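Local coordinates for protein beta-glucosidase (Saccharopolyspora erythraea D, PDB 5M6G) that probably hydrolyses terminal, non-reducing beta-D-glucosyl residues with release of beta-D-glucose, as a two-domain member of glycosyl hydrolase family 3, at residues 57-60 with 61-64; 250-253 with 254-258; 416-419 with 420-423. All blocks are in the same frame, centred on the assembly; numbering follows the deposited sequence.

Contact 1 (57-60 with 61-64); sequences RMSL and DDKL. With GOL (glycerol), chain H.
Asp62 OD2 gathers donors from protein and solvent additive alike: it accepts from Ser59 N at 2.9 Å and from O3 of a glycerol, probably left by the crystallisation liquor, at 2.7 Å. Ser59 N arrives on the anti side of the carboxylate, 27° out of its plane, while Ser59 OG adds a weak bond to the same oxygen. The glycerol reaches back with its O2 and so bridges Arg57 O and the Asp62 carboxylate. In return Ser59 OG, held between its own N and carbonyl carbon (chi1 64°), accepts from Asp62 N at 3.1 Å. This reciprocal pair is a capping box, with Ser59 as N-cap of helix 60-66, in the family 3 N-terminal domain. Backbone bonds from Lys63 N to Ser59 O and from Leu64 N to Leu60 O start the first turns. Met58 lays CB against Asp62 CB at 3.8 Å, and its chain bends at chi3 to bring CE against the Asp62 carbonyl; Leu120 touches both side chains. One turn on, Leu60 CD1 packs on Leu64 CG at 3.9 Å, next to helix 345-357. Lys63 NZ turns to a salt bridge with Asp367, and Asp61 OD1 to one with Arg353.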
ATOM      1  N   ARG A  57       1.289 -29.387  22.420  1.00 15.09           N
ATOM      2  CA  ARG A  57       1.719 -28.883  23.720  1.00 18.75           C
ATOM      3  C   ARG A  57       0.986 -27.620  24.164  1.00 18.80           C
ATOM      4  O   ARG A  57       1.160 -27.194  25.313  1.00 14.98           O
ATOM      5  CB  ARG A  57       3.229 -28.608  23.695  1.00 15.19           C
ATOM      6  CG  ARG A  57       4.049 -29.822  23.297  1.00 17.90           C
ATOM      7  CD  ARG A  57       5.478 -29.459  22.964  1.00 14.79           C
ATOM      8  NE  ARG A  57       6.194 -30.609  22.425  1.00 21.65           N
ATOM      9  CZ  ARG A  57       6.784 -31.535  23.174  1.00 26.63           C
ATOM     10  NH1 ARG A  57       6.747 -31.439  24.496  1.00 27.40           N
ATOM     11  NH2 ARG A  57       7.412 -32.553  22.601  1.00 30.24           N
ATOM     12  N   MET A  58       0.169 -27.015  23.304  1.00 12.00           N
ATOM     13  CA  MET A  58      -0.450 -25.741  23.629  1.00 11.83           C
ATOM     14  C   MET A  58      -1.761 -25.919  24.384  1.00 12.92           C
ATOM     15  O   MET A  58      -2.573 -26.793  24.055  1.00 15.20           O
ATOM     16  CB  MET A  58      -0.701 -24.936  22.353  1.00 12.73           C
ATOM     17  CG  MET A  58       0.581 -24.496  21.670  1.00 12.78           C
ATOM     18  SD  MET A  58       0.274 -23.805  20.016  1.00 13.90           S
ATOM     19  CE  MET A  58      -0.328 -22.165  20.404  1.00 14.24           C
ATOM     20  N   SER A  59      -1.955 -25.080  25.398  1.00 10.88           N
ATOM     21  CA  SER A  59      -3.260 -24.924  26.010  1.00 15.92           C
ATOM     22  C   SER A  59      -4.170 -24.124  25.085  1.00 15.29           C
ATOM     23  O   SER A  59      -3.718 -23.444  24.162  1.00 14.00           O
ATOM     24  CB  SER A  59      -3.157 -24.194  27.341  1.00 14.86           C
ATOM     25  OG  SER A  59      -2.684 -22.871  27.135  1.00 16.97           O
ATOM     26  N   LEU A  60      -5.474 -24.210  25.350  1.00 12.72           N
ATOM     27  CA  LEU A  60      -6.409 -23.365  24.619  1.00 15.32           C
ATOM     28  C   LEU A  60      -6.010 -21.897  24.728  1.00 13.04           C
ATOM     29  O   LEU A  60      -6.029 -21.164  23.732  1.00 14.04           O
ATOM     30  CB  LEU A  60      -7.834 -23.581  25.132  1.00 15.30           C
ATOM     31  CG  LEU A  60      -8.870 -22.645  24.492  1.00 12.01           C
ATOM     32  CD1 LEU A  60      -8.840 -22.750  22.980  1.00 14.80           C
ATOM     33  CD2 LEU A  60     -10.262 -22.956  25.028  1.00 14.64           C
ATOM     34  N   ASP A  61      -5.603 -21.459  25.924  1.00 16.23           N
ATOM     35  CA  ASP A  61      -5.203 -20.065  26.094  1.00 18.86           C
ATOM     36  C   ASP A  61      -3.999 -19.717  25.224  1.00 12.74           C
ATOM     37  O   ASP A  61      -3.922 -18.604  24.690  1.00 12.94           O
ATOM     38  CB  ASP A  61      -4.905 -19.764  27.566  1.00 17.60           C
ATOM     39  CG  ASP A  61      -6.171 -19.588  28.385  1.00 23.75           C
ATOM     40  OD1 ASP A  61      -7.264 -19.848  27.848  1.00 22.12           O
ATOM     41  OD2 ASP A  61      -6.078 -19.203  29.565  1.00 23.89           O
ATOM     42  N   ASP A  62      -3.051 -20.651  25.059  1.00 12.00           N
ATOM     43  CA  ASP A  62      -1.944 -20.396  24.135  1.00 16.04           C
ATOM     44  C   ASP A  62      -2.470 -20.181  22.722  1.00 15.84           C
ATOM     45  O   ASP A  62      -2.010 -19.282  22.001  1.00 13.58           O
ATOM     46  CB  ASP A  62      -0.941 -21.555  24.137  1.00 10.76           C
ATOM     47  CG  ASP A  62      -0.246 -21.754  25.493  1.00 13.87           C
ATOM     48  OD1 ASP A  62       0.142 -20.747  26.122  1.00 16.31           O
ATOM     49  OD2 ASP A  62      -0.075 -22.926  25.910  1.00 14.23           O
ATOM     50  N   LYS A  63      -3.436 -21.008  22.310  1.00 13.92           N
ATOM     51  CA  LYS A  63      -3.973 -20.928  20.956  1.00 14.20           C
ATOM     52  C   LYS A  63      -4.766 -19.644  20.745  1.00 11.99           C
ATOM     53  O   LYS A  63      -4.714 -19.046  19.663  1.00 13.72           O
ATOM     54  CB  LYS A  63      -4.852 -22.157  20.675  1.00 15.12           C
ATOM     55  CG  LYS A  63      -4.086 -23.471  20.587  1.00 13.38           C
ATOM     56  CD  LYS A  63      -5.039 -24.656  20.393  1.00 16.00           C
ATOM     57  CE  LYS A  63      -4.308 -25.987  20.557  1.00 13.88           C
ATOM     58  NZ  LYS A  63      -5.309 -27.112  20.534  1.00 12.54           N
ATOM     59  N   LEU A  64      -5.518 -19.209  21.756  1.00 12.29           N
ATOM     60  CA  LEU A  64      -6.249 -17.955  21.624  1.00 12.55           C
ATOM     61  C   LEU A  64      -5.286 -16.789  21.475  1.00 15.60           C
ATOM     62  O   LEU A  64      -5.482 -15.911  20.622  1.00 12.11           O
ATOM     63  CB  LEU A  64      -7.159 -17.742  22.830  1.00 10.52           C
ATOM     64  CG  LEU A  64      -8.182 -18.868  23.038  1.00 16.21           C
ATOM     65  CD1 LEU A  64      -8.950 -18.637  24.324  1.00 16.79           C
ATOM     66  CD2 LEU A  64      -9.143 -18.985  21.834  1.00 14.33           C
TER
HETATM   67  C1  GOL H 707       3.240 -24.429  28.568  1.00 22.14           C
HETATM   68  O1  GOL H 707       3.186 -25.066  29.827  1.00 28.56           O
HETATM   69  C2  GOL H 707       2.211 -25.085  27.660  1.00 24.59           C
HETATM   70  O2  GOL H 707       2.569 -26.441  27.478  1.00 28.06           O
HETATM   71  C3  GOL H 707       0.842 -25.003  28.333  1.00 23.99           C
HETATM   72  O3  GOL H 707       0.484 -23.642  28.475  1.00 25.84           O

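Contact 2 (250-253 with 254-258); sequences ISEQ and ELREI
Ser251 and Glu254 grip each other through both backbone and side chain. Ser251 OG accepts from Glu254 N at 2.9 Å, and Glu254 OE1 takes Ser251 N at 3.0 Å along an almost straight bond (N-H...O 172°). The same OE1 also accepts from Ser251 OG at 3.2 Å; both donors come to the anti side of the carboxylate, modestly out of its plane. This is a capping box at the N-terminus of helix 252-259, with Ser251 as N-cap. Just before it, Ile250 CD1 lies against the start of the helix, 3.9 Å from Leu255 CB, a hydrophobic staple beside the polar cap.

Two side-chain pairs follow at i to i+4 spacing. Glu252 has CG anti to its N (chi1 -176°) and runs on extended, which carries OE2 alongside Arg256. Their flat ends are only 25° apart, and Arg256 NE donates to Glu252 OE2 at 2.9 Å within the guanidinium plane; the NH2 bond to that oxygen is weak. Gln253 NE2 reaches Glu257 OE2 at 2.9 Å, the carboxylate turned nearly at right angles to the amide and met from above its plane.

In the next shell, Ile250 O is held by Trp281 NE1 and Asn282 ND2, which probably steadies the backbone just ahead of the cap. Glu300 forms a salt bridge with Arg256 NH2, tying this helix to helix 290-300. Arg256 probably stabilises the ionised forms of Glu252 and Glu300, with Tyr291 OH bonding Glu252 OE2 as well, while the acidic Glu254 at the helix start would be expected to interact favourably with the helix dipole.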
ATOM      1  N   ILE A 250     -22.847  -5.744  -6.404  1.00 16.30           N
ATOM      2  CA  ILE A 250     -22.613  -6.328  -7.717  1.00 13.83           C
ATOM      3  C   ILE A 250     -22.925  -7.820  -7.653  1.00 14.55           C
ATOM      4  O   ILE A 250     -22.983  -8.426  -6.582  1.00 19.94           O
ATOM      5  CB  ILE A 250     -21.161  -6.111  -8.214  1.00 14.11           C
ATOM      6  CG1 ILE A 250     -20.174  -6.884  -7.337  1.00 16.26           C
ATOM      7  CG2 ILE A 250     -20.782  -4.620  -8.228  1.00 15.38           C
ATOM      8  CD1 ILE A 250     -18.718  -6.690  -7.780  1.00 13.35           C
ATOM      9  N   SER A 251     -23.132  -8.416  -8.823  1.00 19.62           N
ATOM     10  CA  SER A 251     -23.415  -9.840  -8.878  1.00 18.19           C
ATOM     11  C   SER A 251     -22.190 -10.642  -8.442  1.00 22.27           C
ATOM     12  O   SER A 251     -21.055 -10.148  -8.442  1.00 17.80           O
ATOM     13  CB  SER A 251     -23.807 -10.249 -10.291  1.00 17.50           C
ATOM     14  OG  SER A 251     -22.682 -10.148 -11.144  1.00 18.73           O
ATOM     15  N   GLU A 252     -22.423 -11.907  -8.079  1.00 17.39           N
ATOM     16  CA  GLU A 252     -21.286 -12.780  -7.805  1.00 18.31           C
ATOM     17  C   GLU A 252     -20.412 -12.940  -9.041  1.00 15.56           C
ATOM     18  O   GLU A 252     -19.179 -13.006  -8.937  1.00 18.40           O
ATOM     19  CB  GLU A 252     -21.750 -14.143  -7.301  1.00 18.08           C
ATOM     20  CG  GLU A 252     -20.560 -15.019  -6.925  1.00 19.11           C
ATOM     21  CD  GLU A 252     -20.950 -16.237  -6.139  1.00 20.59           C
ATOM     22  OE1 GLU A 252     -22.137 -16.351  -5.770  1.00 18.43           O
ATOM     23  OE2 GLU A 252     -20.058 -17.073  -5.887  1.00 21.14           O
ATOM     24  N   GLN A 253     -21.025 -12.975 -10.227  1.00 18.16           N
ATOM     25  CA  GLN A 253     -20.240 -13.017 -11.457  1.00 20.03           C
ATOM     26  C   GLN A 253     -19.321 -11.803 -11.572  1.00 15.80           C
ATOM     27  O   GLN A 253     -18.135 -11.941 -11.892  1.00 18.98           O
ATOM     28  CB  GLN A 253     -21.157 -13.096 -12.678  1.00 19.07           C
ATOM     29  CG  GLN A 253     -20.386 -13.227 -13.978  1.00 24.18           C
ATOM     30  CD  GLN A 253     -21.282 -13.269 -15.197  1.00 42.67           C
ATOM     31  OE1 GLN A 253     -22.510 -13.176 -15.088  1.00 38.00           O
ATOM     32  NE2 GLN A 253     -20.673 -13.406 -16.372  1.00 35.92           N
ATOM     33  N   GLU A 254     -19.850 -10.600 -11.325  1.00 17.90           N
ATOM     34  CA  GLU A 254     -19.015  -9.401 -11.432  1.00 15.02           C
ATOM     35  C   GLU A 254     -17.918  -9.407 -10.377  1.00 15.01           C
ATOM     36  O   GLU A 254     -16.775  -9.008 -10.649  1.00 15.97           O
ATOM     37  CB  GLU A 254     -19.869  -8.133 -11.302  1.00 18.70           C
ATOM     38  CG  GLU A 254     -20.838  -7.906 -12.460  1.00 33.23           C
ATOM     39  CD  GLU A 254     -21.835  -6.772 -12.208  1.00 36.58           C
ATOM     40  OE1 GLU A 254     -22.785  -6.934 -11.392  1.00 27.91           O
ATOM     41  OE2 GLU A 254     -21.668  -5.712 -12.841  1.00 43.81           O
ATOM     42  N   LEU A 255     -18.250  -9.844  -9.163  1.00 17.29           N
ATOM     43  CA  LEU A 255     -17.239  -9.936  -8.114  1.00 16.89           C
ATOM     44  C   LEU A 255     -16.140 -10.906  -8.518  1.00 15.15           C
ATOM     45  O   LEU A 255     -14.952 -10.608  -8.369  1.00 15.83           O
ATOM     46  CB  LEU A 255     -17.890 -10.362  -6.795  1.00 12.68           C
ATOM     47  CG  LEU A 255     -16.999 -10.395  -5.544  1.00 15.18           C
ATOM     48  CD1 LEU A 255     -16.691  -8.978  -5.095  1.00 15.88           C
ATOM     49  CD2 LEU A 255     -17.652 -11.198  -4.404  1.00 13.93           C
ATOM     50  N   ARG A 256     -16.524 -12.058  -9.071  1.00 15.70           N
ATOM     51  CA  ARG A 256     -15.554 -13.071  -9.466  1.00 14.58           C
ATOM     52  C   ARG A 256     -14.759 -12.662 -10.696  1.00 17.25           C
ATOM     53  O   ARG A 256     -13.583 -13.030 -10.817  1.00 19.35           O
ATOM     54  CB  ARG A 256     -16.259 -14.403  -9.728  1.00 17.95           C
ATOM     55  CG  ARG A 256     -16.814 -15.051  -8.480  1.00 15.83           C
ATOM     56  CD  ARG A 256     -17.610 -16.286  -8.818  1.00 15.60           C
ATOM     57  NE  ARG A 256     -17.813 -17.133  -7.645  1.00 16.63           N
ATOM     58  CZ  ARG A 256     -16.964 -18.077  -7.249  1.00 13.91           C
ATOM     59  NH1 ARG A 256     -15.841 -18.293  -7.923  1.00 17.07           N
ATOM     60  NH2 ARG A 256     -17.231 -18.800  -6.164  1.00 16.22           N
ATOM     61  N   GLU A 257     -15.371 -11.919 -11.624  1.00 16.58           N
ATOM     62  CA  GLU A 257     -14.669 -11.579 -12.857  1.00 13.85           C
ATOM     63  C   GLU A 257     -13.768 -10.358 -12.708  1.00 14.67           C
ATOM     64  O   GLU A 257     -12.718 -10.295 -13.361  1.00 17.01           O
ATOM     65  CB  GLU A 257     -15.672 -11.354 -13.992  1.00 18.46           C
ATOM     66  CG  GLU A 257     -16.413 -12.619 -14.388  1.00 22.85           C
ATOM     67  CD  GLU A 257     -17.327 -12.404 -15.575  1.00 31.10           C
ATOM     68  OE1 GLU A 257     -17.575 -11.227 -15.909  1.00 30.12           O
ATOM     69  OE2 GLU A 257     -17.803 -13.406 -16.157  1.00 37.01           O
ATOM     70  N   ILE A 258     -14.133  -9.399 -11.866  1.00 11.93           N
ATOM     71  CA  ILE A 258     -13.369  -8.158 -11.723  1.00 15.08           C
ATOM     72  C   ILE A 258     -12.440  -8.188 -10.506  1.00 17.42           C
ATOM     73  O   ILE A 258     -11.247  -7.908 -10.622  1.00 18.32           O
ATOM     74  CB  ILE A 258     -14.319  -6.944 -11.662  1.00 16.32           C
ATOM     75  CG1 ILE A 258     -15.173  -6.869 -12.929  1.00 18.93           C
ATOM     76  CG2 ILE A 258     -13.510  -5.651 -11.453  1.00 18.41           C
ATOM     77  CD1 ILE A 258     -16.088  -5.644 -12.986  1.00 23.17           C
TER

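Contact 3 (416-419 with 420-423); sequences LRND and GVLP
The Asn418 amide binds the backbone of the turn that follows it, at Gly420 and Leu422. From CB, the torsion that sets CG anti to the backbone N (chi1 -179°) carries CG to 3.6 Å from Gly420 N. At the tip, OD1 accepts two backbone N-H groups: Gly420 N at 3.0 Å and Leu422 N at 3.0 Å. They come from opposite faces of the amide: the glycine donor stands well above the carbonyl plane, 69° out of it, whereas the leucine donor is tilted by only 25°. The other branch, ND2, donates to Leu422 O at 2.9 Å, with that oxygen close to the amide plane. Leu422 is thus bonded through both its N and its O, and the three bonds fix the rotation of the amide.

Two overlapping Asx turns result, the first with the added bond from Leu422 N, where edge strand 414-418 of the mixed sheet in the C-terminal domain ends and the chain heads toward strand 431-434. Just before them, Leu416 and Arg417 both face Leu556 in a classic beta bulge. Asp419 makes the second Asx turn: its OD1 accepts from Val421 N at 3.1 Å, nearly in line with the C-O bond, and OD2 takes Asn554 ND2, just ahead of strand 555-560. Gly420 has a positive phi, a conformation that leaves no room for a CB beside the preceding carbonyl oxygen. The Val421 and Leu422 side chains settle on Ala555 and Val535 of the sheet, just before the cis peptide to Pro423.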
ATOM      1  N   LEU A 416       0.087  12.914 -21.529  1.00 13.00           N
ATOM      2  CA  LEU A 416      -1.293  12.975 -21.980  1.00 14.51           C
ATOM      3  C   LEU A 416      -1.558  14.043 -23.029  1.00 14.09           C
ATOM      4  O   LEU A 416      -2.483  13.883 -23.834  1.00 13.16           O
ATOM      5  CB  LEU A 416      -2.220  13.213 -20.783  1.00 14.60           C
ATOM      6  CG  LEU A 416      -2.222  12.084 -19.755  1.00 16.27           C
ATOM      7  CD1 LEU A 416      -2.952  12.508 -18.474  1.00 15.58           C
ATOM      8  CD2 LEU A 416      -2.820  10.799 -20.360  1.00 12.18           C
ATOM      9  N   ARG A 417      -0.799  15.137 -23.019  1.00 15.21           N
ATOM     10  CA  ARG A 417      -0.893  16.171 -24.040  1.00 17.53           C
ATOM     11  C   ARG A 417       0.493  16.754 -24.231  1.00 15.97           C
ATOM     12  O   ARG A 417       1.247  16.891 -23.265  1.00 15.74           O
ATOM     13  CB  ARG A 417      -1.867  17.296 -23.664  1.00 16.06           C
ATOM     14  CG  ARG A 417      -3.338  16.899 -23.670  1.00 27.29           C
ATOM     15  CD  ARG A 417      -3.932  16.939 -25.084  1.00 25.37           C
ATOM     16  NE  ARG A 417      -5.302  16.444 -25.087  1.00 20.52           N
ATOM     17  CZ  ARG A 417      -6.363  17.207 -24.854  1.00 26.28           C
ATOM     18  NH1 ARG A 417      -6.198  18.502 -24.603  1.00 29.31           N
ATOM     19  NH2 ARG A 417      -7.582  16.683 -24.865  1.00 20.47           N
ATOM     20  N   ASN A 418       0.824  17.088 -25.474  1.00 16.83           N
ATOM     21  CA  ASN A 418       2.104  17.734 -25.750  1.00 14.19           C
ATOM     22  C   ASN A 418       2.034  18.382 -27.121  1.00 20.79           C
ATOM     23  O   ASN A 418       1.919  17.676 -28.126  1.00 17.76           O
ATOM     24  CB  ASN A 418       3.241  16.722 -25.699  1.00 17.56           C
ATOM     25  CG  ASN A 418       4.580  17.354 -25.953  1.00 16.88           C
ATOM     26  OD1 ASN A 418       4.760  18.552 -25.728  1.00 16.79           O
ATOM     27  ND2 ASN A 418       5.531  16.558 -26.421  1.00 17.53           N
ATOM     28  N   ASP A 419       2.121  19.709 -27.176  1.00 19.01           N
ATOM     29  CA  ASP A 419       2.133  20.396 -28.462  1.00 18.60           C
ATOM     30  C   ASP A 419       3.537  20.578 -29.013  1.00 23.82           C
ATOM     31  O   ASP A 419       3.698  21.169 -30.083  1.00 23.41           O
ATOM     32  CB  ASP A 419       1.423  21.750 -28.350  1.00 21.51           C
ATOM     33  CG  ASP A 419       2.183  22.754 -27.499  1.00 26.37           C
ATOM     34  OD1 ASP A 419       3.244  22.402 -26.943  1.00 24.63           O
ATOM     35  OD2 ASP A 419       1.708  23.909 -27.380  1.00 22.71           O
ATOM     36  N   GLY A 420       4.551  20.081 -28.314  1.00 24.00           N
ATOM     37  CA  GLY A 420       5.920  20.233 -28.759  1.00 21.73           C
ATOM     38  C   GLY A 420       6.802  20.852 -27.700  1.00 19.78           C
ATOM     39  O   GLY A 420       8.028  20.808 -27.812  1.00 19.90           O
ATOM     40  N   VAL A 421       6.189  21.438 -26.666  1.00 15.90           N
ATOM     41  CA  VAL A 421       6.971  22.044 -25.596  1.00 17.63           C
ATOM     42  C   VAL A 421       7.853  21.001 -24.918  1.00 18.07           C
ATOM     43  O   VAL A 421       8.978  21.309 -24.493  1.00 16.02           O
ATOM     44  CB  VAL A 421       6.042  22.770 -24.596  1.00 21.16           C
ATOM     45  CG1 VAL A 421       5.003  21.809 -24.006  1.00 17.45           C
ATOM     46  CG2 VAL A 421       6.858  23.454 -23.498  1.00 21.74           C
ATOM     47  N   LEU A 422       7.396  19.751 -24.850  1.00 14.81           N
ATOM     48  CA  LEU A 422       8.210  18.686 -24.260  1.00 17.07           C
ATOM     49  C   LEU A 422       8.835  17.846 -25.371  1.00 19.36           C
ATOM     50  O   LEU A 422       8.223  17.655 -26.422  1.00 19.97           O
ATOM     51  CB  LEU A 422       7.368  17.806 -23.319  1.00 16.06           C
ATOM     52  CG  LEU A 422       6.838  18.467 -22.040  1.00 15.76           C
ATOM     53  CD1 LEU A 422       6.113  17.444 -21.150  1.00 14.78           C
ATOM     54  CD2 LEU A 422       7.959  19.139 -21.267  1.00 16.54           C
ATOM     55  N   PRO A 423      10.063  17.354 -25.152  1.00 18.41           N
ATOM     56  CA  PRO A 423      10.881  17.574 -23.952  1.00 16.73           C
ATOM     57  C   PRO A 423      11.491  18.971 -23.893  1.00 19.33           C
ATOM     58  O   PRO A 423      11.761  19.576 -24.928  1.00 17.35           O
ATOM     59  CB  PRO A 423      11.984  16.516 -24.073  1.00 19.32           C
ATOM     60  CG  PRO A 423      12.089  16.244 -25.523  1.00 19.50           C
ATOM     61  CD  PRO A 423      10.711  16.437 -26.106  1.00 18.85           C
TER

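How the contacts relate
The three contacts come in series along the chain. Contacts 1 and 2 fall in the N-terminal domain of family 3, a sequence family of the TIM-barrel clan, and start helices 60-66 and 252-259; their centres lie about 39 Å apart. Contact 3 belongs to the C-terminal domain, at the end of edge strand 414-418 of its mixed sheet, its centre about 40 Å from that of contact 2 and about 64 Å from that of contact 1, across the chain's centre from the latter. None touches another. Contacts 1 and 2 use serine capping boxes and contact 3 an asparagine-bonded turn, so local side-chain bonds organise helix starts and a strand end at separate places in both domains.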